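Local coordinates for hypothetical protein (Pyrococcus furiosus, PDB 2FZF), which is of unknown function but belongs to the rubrerythrin family, whose ferritin-like helical bundles commonly house a di-metal centre that it may share, at the interface of chains A and B. Numbering follows the deposited sequence. Chains: chain A/B, hypothetical protein.

Contact 1: the interface of chains A and B. Residues chain A 142, 145-146; chain B 54, 156-157, 160, 167.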
loop_
_atom_site.group_PDB
_atom_site.type_symbol
_atom_site.label_atom_id
_atom_site.label_comp_id
_atom_site.label_asym_id
_atom_site.label_seq_id
_atom_site.Cartn_x
_atom_site.Cartn_y
_atom_site.Cartn_z
ATOM N N TYR A 142 -12.472 4.255 3.016
ATOM C CA TYR A 142 -11.319 4.879 2.365
ATOM C C TYR A 142 -10.111 4.887 3.303
ATOM O O TYR A 142 -8.997 4.559 2.896
ATOM C CB TYR A 142 -11.671 6.316 1.949
ATOM C CG TYR A 142 -10.493 7.141 1.467
ATOM C CD1 TYR A 142 -9.734 7.904 2.361
ATOM C CD2 TYR A 142 -10.110 7.128 0.122
ATOM C CE1 TYR A 142 -8.622 8.629 1.930
ATOM C CE2 TYR A 142 -9.001 7.845 -0.322
ATOM C CZ TYR A 142 -8.259 8.593 0.585
ATOM O OH TYR A 142 -7.151 9.287 0.152
ATOM N N ASP A 145 -8.836 1.170 3.833
ATOM C CA ASP A 145 -8.087 0.639 2.692
ATOM C C ASP A 145 -6.714 1.287 2.545
ATOM O O ASP A 145 -5.732 0.621 2.191
ATOM C CB ASP A 145 -8.900 0.776 1.399
ATOM C CG ASP A 145 -9.976 -0.307 1.276
ATOM O OD1 ASP A 145 -9.951 -1.265 2.088
ATOM O OD2 ASP A 145 -10.830 -0.204 0.366
ATOM N N MET A 146 -6.661 2.585 2.822
ATOM C CA MET A 146 -5.421 3.338 2.799
ATOM C C MET A 146 -4.498 2.751 3.873
ATOM O O MET A 146 -3.316 2.566 3.639
ATOM C CB MET A 146 -5.686 4.817 3.119
ATOM C CG MET A 146 -6.153 5.674 1.942
ATOM S SD MET A 146 -5.102 5.472 0.489
ATOM C CE MET A 146 -3.489 6.109 1.061
ATOM N N LYS B 54 -0.661 9.801 -6.470
ATOM C CA LYS B 54 -0.661 8.379 -6.134
ATOM C C LYS B 54 -0.227 7.508 -7.301
ATOM O O LYS B 54 0.574 6.589 -7.140
ATOM C CB LYS B 54 -2.050 7.926 -5.666
ATOM C CG LYS B 54 -2.444 8.438 -4.286
ATOM C CD LYS B 54 -3.674 7.722 -3.721
ATOM C CE LYS B 54 -4.062 8.282 -2.348
ATOM N NZ LYS B 54 -5.296 7.647 -1.809
ATOM N N ALA B 156 -9.008 2.531 -2.761
ATOM C CA ALA B 156 -9.384 3.731 -2.014
ATOM C C ALA B 156 -9.870 4.849 -2.944
ATOM O O ALA B 156 -11.006 5.308 -2.836
ATOM C CB ALA B 156 -8.213 4.225 -1.186
ATOM N N GLU B 157 -9.010 5.284 -3.859
ATOM C CA GLU B 157 -9.377 6.351 -4.779
ATOM C C GLU B 157 -10.511 5.939 -5.713
ATOM O O GLU B 157 -11.248 6.782 -6.229
ATOM C CB GLU B 157 -8.158 6.776 -5.593
ATOM C CG GLU B 157 -7.026 7.334 -4.747
ATOM C CD GLU B 157 -7.321 8.719 -4.213
ATOM O OE1 GLU B 157 -7.588 9.619 -5.035
ATOM O OE2 GLU B 157 -7.282 8.915 -2.981
ATOM N N LEU B 160 -14.244 6.734 -4.346
ATOM C CA LEU B 160 -14.463 8.171 -4.326
ATOM C C LEU B 160 -14.887 8.653 -5.716
ATOM O O LEU B 160 -15.963 9.218 -5.884
ATOM C CB LEU B 160 -13.187 8.894 -3.879
ATOM C CG LEU B 160 -12.896 9.009 -2.372
ATOM C CD1 LEU B 160 -13.006 7.651 -1.691
ATOM C CD2 LEU B 160 -11.504 9.597 -2.172
ATOM N N TYR B 167 -12.738 13.414 -1.624
ATOM C CA TYR B 167 -12.205 13.264 -0.260
ATOM C C TYR B 167 -13.252 13.527 0.811
ATOM O O TYR B 167 -13.669 12.551 1.484
ATOM C CB TYR B 167 -11.002 14.186 -0.022
ATOM C CG TYR B 167 -9.698 13.630 -0.537
ATOM C CD1 TYR B 167 -8.572 14.443 -0.654
ATOM C CD2 TYR B 167 -9.594 12.293 -0.926
ATOM C CE1 TYR B 167 -7.370 13.938 -1.151
ATOM C CE2 TYR B 167 -8.401 11.775 -1.423
ATOM C CZ TYR B 167 -7.293 12.601 -1.535
ATOM O OH TYR B 167 -6.117 12.087 -2.041
#
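In the antiparallel pairing of the last long helices of two ferritin-like bundles, A:Tyr142 of helix 134-164 reaches across to B:Ala156, B:Glu157 and B:Leu160 of helix 134-162 and to B:Lys54 of helix 51-76. With its CG anti to the backbone N (chi1 171°), the tyrosine brings its phenol oxygen to a buttressed ion pair. OH donates a hydrogen bond to the carboxylate oxygen OE2 of B:Glu157 at 3.2 Å, approaching almost in line with the C-O bond, and accepts one from the ammonium NZ of B:Lys54, also at 3.2 Å. The two charged groups are themselves bridged, NZ of B:Lys54 lying 2.6 Å from OE2 of B:Glu157 and 36° out of the carboxylate plane. OE2 thus accepts from both chains, while the ring and carboxylate planes stand 68° apart. Beside the polar cluster, the methyl CD1 of B:Leu160 packs 3.5 Å from CD2 of the A:Tyr142 ring, and the carbonyl O of B:Ala156 sits at the ring's edge in its plane. A phenylalanine in place of A:Tyr142 would probably leave the lysine-glutamate pair without its hydroxyl partner from the other chain. A:Met146, bent at chi2 and chi3, meets the outstretched B:Lys54 tip to tip, and its sulfur SD also touches the methyl CB of B:Ala156 at 3.7 Å.

Contact 2: the interface of chains A and B. Residues chain A 159-160, 163; chain B 135, 138-139, 142.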
loop_
_atom_site.group_PDB
_atom_site.type_symbol
_atom_site.label_atom_id
_atom_site.label_comp_id
_atom_site.label_asym_id
_atom_site.label_seq_id
_atom_site.Cartn_x
_atom_site.Cartn_y
_atom_site.Cartn_z
ATOM N N GLU A 159 10.128 -7.194 5.050
ATOM C CA GLU A 159 10.470 -8.424 4.333
ATOM C C GLU A 159 11.874 -8.336 3.712
ATOM O O GLU A 159 12.679 -9.252 3.850
ATOM C CB GLU A 159 9.416 -8.665 3.237
ATOM C CG GLU A 159 9.189 -10.118 2.819
ATOM C CD GLU A 159 8.661 -10.996 3.944
ATOM O OE1 GLU A 159 9.467 -11.386 4.816
ATOM O OE2 GLU A 159 7.450 -11.289 3.954
ATOM N N LEU A 160 12.153 -7.223 3.036
ATOM C CA LEU A 160 13.438 -7.000 2.388
ATOM C C LEU A 160 14.533 -6.596 3.373
ATOM O O LEU A 160 15.717 -6.679 3.065
ATOM C CB LEU A 160 13.288 -5.931 1.302
ATOM C CG LEU A 160 13.662 -6.350 -0.128
ATOM C CD1 LEU A 160 13.180 -7.771 -0.421
ATOM C CD2 LEU A 160 13.055 -5.360 -1.116
ATOM N N ASN A 163 16.778 -9.692 4.646
ATOM C CA ASN A 163 17.893 -10.178 3.838
ATOM C C ASN A 163 19.183 -9.485 4.295
ATOM O O ASN A 163 20.271 -10.056 4.218
ATOM C CB ASN A 163 17.638 -9.877 2.349
ATOM C CG ASN A 163 16.410 -10.603 1.794
ATOM O OD1 ASN A 163 16.377 -11.838 1.724
ATOM N ND2 ASN A 163 15.397 -9.832 1.393
ATOM N N GLU B 135 16.245 -16.382 0.370
ATOM C CA GLU B 135 16.454 -15.000 -0.072
ATOM C C GLU B 135 15.538 -14.623 -1.242
ATOM O O GLU B 135 14.975 -13.525 -1.273
ATOM C CB GLU B 135 17.923 -14.761 -0.457
ATOM C CG GLU B 135 18.151 -13.387 -1.100
ATOM C CD GLU B 135 19.615 -13.048 -1.349
ATOM O OE1 GLU B 135 19.865 -12.128 -2.163
ATOM O OE2 GLU B 135 20.507 -13.680 -0.734
ATOM N N ARG B 138 11.866 -14.165 -0.068
ATOM C CA ARG B 138 11.548 -12.847 0.499
ATOM C C ARG B 138 11.247 -11.881 -0.634
ATOM O O ARG B 138 10.276 -11.126 -0.582
ATOM C CB ARG B 138 12.727 -12.285 1.311
ATOM C CG ARG B 138 13.058 -13.017 2.609
ATOM C CD ARG B 138 14.084 -12.215 3.407
ATOM N NE ARG B 138 14.743 -12.959 4.485
ATOM C CZ ARG B 138 14.110 -13.592 5.471
ATOM N NH1 ARG B 138 12.781 -13.597 5.533
ATOM N NH2 ARG B 138 14.816 -14.198 6.413
ATOM N N LEU B 139 12.108 -11.919 -1.651
ATOM C CA LEU B 139 11.995 -11.076 -2.835
ATOM C C LEU B 139 10.603 -11.189 -3.454
ATOM O O LEU B 139 9.946 -10.186 -3.713
ATOM C CB LEU B 139 13.058 -11.495 -3.858
ATOM C CG LEU B 139 14.042 -10.438 -4.363
ATOM C CD1 LEU B 139 13.321 -9.441 -5.277
ATOM C CD2 LEU B 139 14.687 -9.736 -3.157
ATOM N N TYR B 142 8.218 -9.761 -1.138
ATOM C CA TYR B 142 8.241 -8.306 -1.207
ATOM C C TYR B 142 7.314 -7.838 -2.344
ATOM O O TYR B 142 6.393 -7.050 -2.108
ATOM C CB TYR B 142 9.690 -7.820 -1.427
ATOM C CG TYR B 142 9.801 -6.409 -1.971
ATOM C CD1 TYR B 142 9.876 -6.173 -3.345
ATOM C CD2 TYR B 142 9.751 -5.308 -1.121
ATOM C CE1 TYR B 142 9.891 -4.872 -3.854
ATOM C CE2 TYR B 142 9.763 -4.010 -1.620
ATOM C CZ TYR B 142 9.830 -3.797 -2.982
ATOM O OH TYR B 142 9.808 -2.510 -3.461
#
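The phenol ring of B:Tyr142 is capped on one face by A:Leu160, whose methyl CD2 stands 3.5 Å from the ring centroid in a CH-pi contact, displaced toward the CG-CD2 side of the rim. The guanidinium of B:Arg138 is met at its edge, in plane, by the amide carbon CG of A:Asn163, with the amide and guanidinium planes 63° apart. That amide and the arginine run past each other in opposite directions, so A:Asn163 lies alongside the aliphatic stem of B:Arg138; its ND2 is 3.6 Å from the arginine CB. B:Arg138 is stretched out through CD (chi2 -171°), which carries the guanidinium past the amide and toward A:Glu159. There the carboxylate lies almost parallel to the guanidinium, 12° between planes, yet OE1 of A:Glu159 remains 4.0 Å from NH1 of B:Arg138, too far for a salt bridge, although the opposite charges would probably still attract. These residues belong to the C-terminal part of helix 134-164 in chain A and the N-terminal part of helix 134-162 in chain B. The aliphatic stem of B:Glu135 flanks the amide of A:Asn163 at the helix start, its CG 3.7 Å from OD1. The second methyl of A:Leu160 is wedged between two neighbours on the opposing helix: CD1 lies 3.6 Å from CB of B:Tyr142 and 3.7 Å from CD2 of B:Leu139.

Contact 3: the interface of chains A and B. Residues chain A 145, 148-149, 152; chain B 145, 148-149, 152.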
loop_
_atom_site.group_PDB
_atom_site.type_symbol
_atom_site.label_atom_id
_atom_site.label_comp_id
_atom_site.label_asym_id
_atom_site.label_seq_id
_atom_site.Cartn_x
_atom_site.Cartn_y
_atom_site.Cartn_z
ATOM N N ASP A 145 -8.836 1.170 3.833
ATOM C CA ASP A 145 -8.087 0.639 2.692
ATOM C C ASP A 145 -6.714 1.287 2.545
ATOM O O ASP A 145 -5.732 0.621 2.191
ATOM C CB ASP A 145 -8.900 0.776 1.399
ATOM C CG ASP A 145 -9.976 -0.307 1.276
ATOM O OD1 ASP A 145 -9.951 -1.265 2.088
ATOM O OD2 ASP A 145 -10.830 -0.204 0.366
ATOM N N ARG A 148 -4.747 -0.281 5.246
ATOM C CA ARG A 148 -4.496 -1.652 4.842
ATOM C C ARG A 148 -3.326 -1.635 3.849
ATOM O O ARG A 148 -2.455 -2.497 3.896
ATOM C CB ARG A 148 -5.762 -2.213 4.190
ATOM C CG ARG A 148 -5.758 -3.701 3.897
ATOM C CD ARG A 148 -5.828 -4.554 5.156
ATOM N NE ARG A 148 -5.913 -5.976 4.806
ATOM C CZ ARG A 148 -6.961 -6.541 4.204
ATOM N NH1 ARG A 148 -8.023 -5.803 3.894
ATOM N NH2 ARG A 148 -6.936 -7.834 3.885
ATOM N N GLY A 149 -3.318 -0.641 2.959
ATOM C CA GLY A 149 -2.255 -0.513 1.979
ATOM C C GLY A 149 -0.914 -0.154 2.594
ATOM O O GLY A 149 0.126 -0.651 2.154
ATOM N N TYR A 152 0.693 -3.331 4.047
ATOM C CA TYR A 152 1.403 -4.201 3.113
ATOM C C TYR A 152 2.718 -3.567 2.654
ATOM O O TYR A 152 3.751 -4.248 2.552
ATOM C CB TYR A 152 0.509 -4.546 1.916
ATOM C CG TYR A 152 -0.521 -5.622 2.233
ATOM C CD1 TYR A 152 -0.122 -6.911 2.611
ATOM C CD2 TYR A 152 -1.889 -5.351 2.178
ATOM C CE1 TYR A 152 -1.063 -7.901 2.926
ATOM C CE2 TYR A 152 -2.838 -6.335 2.495
ATOM C CZ TYR A 152 -2.412 -7.604 2.866
ATOM O OH TYR A 152 -3.330 -8.570 3.170
ATOM N N ASP B 145 3.719 -8.183 -1.654
ATOM C CA ASP B 145 3.225 -7.162 -0.728
ATOM C C ASP B 145 3.051 -5.796 -1.389
ATOM O O ASP B 145 2.054 -5.110 -1.166
ATOM C CB ASP B 145 4.139 -7.056 0.491
ATOM C CG ASP B 145 4.000 -8.256 1.411
ATOM O OD1 ASP B 145 2.904 -8.850 1.402
ATOM O OD2 ASP B 145 4.966 -8.597 2.138
ATOM N N ARG B 148 -0.078 -5.999 -3.568
ATOM C CA ARG B 148 -1.307 -5.986 -2.784
ATOM C C ARG B 148 -1.505 -4.580 -2.289
ATOM O O ARG B 148 -2.623 -4.070 -2.272
ATOM C CB ARG B 148 -1.219 -6.937 -1.602
ATOM C CG ARG B 148 -2.580 -7.351 -1.077
ATOM C CD ARG B 148 -3.412 -8.060 -2.157
ATOM N NE ARG B 148 -4.694 -8.541 -1.641
ATOM C CZ ARG B 148 -4.817 -9.461 -0.687
ATOM N NH1 ARG B 148 -3.733 -10.004 -0.148
ATOM N NH2 ARG B 148 -6.023 -9.824 -0.257
ATOM N N GLY B 149 -0.403 -3.959 -1.883
ATOM C CA GLY B 149 -0.447 -2.591 -1.418
ATOM C C GLY B 149 -1.053 -1.679 -2.475
ATOM O O GLY B 149 -1.874 -0.817 -2.150
ATOM N N TYR B 152 -5.112 -1.857 -2.581
ATOM C CA TYR B 152 -5.850 -1.049 -1.620
ATOM C C TYR B 152 -5.744 0.436 -1.926
ATOM O O TYR B 152 -6.728 1.174 -1.843
ATOM C CB TYR B 152 -5.352 -1.372 -0.212
ATOM C CG TYR B 152 -5.740 -2.772 0.210
ATOM C CD1 TYR B 152 -7.071 -3.091 0.486
ATOM C CD2 TYR B 152 -4.796 -3.790 0.276
ATOM C CE1 TYR B 152 -7.458 -4.394 0.817
ATOM C CE2 TYR B 152 -5.167 -5.094 0.601
ATOM C CZ TYR B 152 -6.503 -5.388 0.870
ATOM O OH TYR B 152 -6.867 -6.676 1.185
#
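A:Tyr152 and B:Tyr152 meet at the two-fold axis of this rubrerythrin-family dimer, rim against rim, with CD2 of one ring 3.8 Å from CD2 of the other. Each ring is roofed by an arginine of the opposite chain. CG of A:Arg148 sits over the centre of the B:Tyr152 ring, 3.4 Å from its centroid, whereas CG of B:Arg148 lies 3.9 Å from the centroid of the A:Tyr152 ring and is shifted toward its rim. A bend at chi2 (70°) turns the A:Arg148 chain so that it runs along the ring and lays the guanidinium over the phenol end, at 41° to it. OH of B:Tyr152 lies against the guanidinium face, 2.9 Å from NH2 and 3.1 Å from NH1 of A:Arg148, a close face contact whose hydrogen bonding is doubtful. The twin is looser: NH1 of B:Arg148 stays 3.6 Å from OH of A:Tyr152. Arginine and glycine here are the middle pair of a Glu-X-X-His stretch, the pattern that binds metal in this family, though the structure alone does not show whether it does so here. A:Gly149 presents bare backbone to the tyrosine stem, its CA 3.9 Å from CB of B:Tyr152. The carboxylate of A:Asp145 flanks that ring, OD1 lying 3.8 Å from CD1 of B:Tyr152.

All three contacts lie along one antiparallel pairing of the last helix, 134-164 in chain A and 134-162 in chain B, contact 1 also drawing in helix 51-76 and the C-terminal loop of chain B. Contact 3 straddles the two-fold axis; its C-alpha centre is about 11 Å from that of contact 1, with which it shares A:Asp145, and about 17 Å from that of contact 2. Contacts 1 and 2, about 27 Å apart toward opposite ends, are in part two-fold twins, sharing the Tyr142-Leu160 pair with the chains exchanged. Such a continuous seam suggests a genuine dimer, although the structure alone does not prove it.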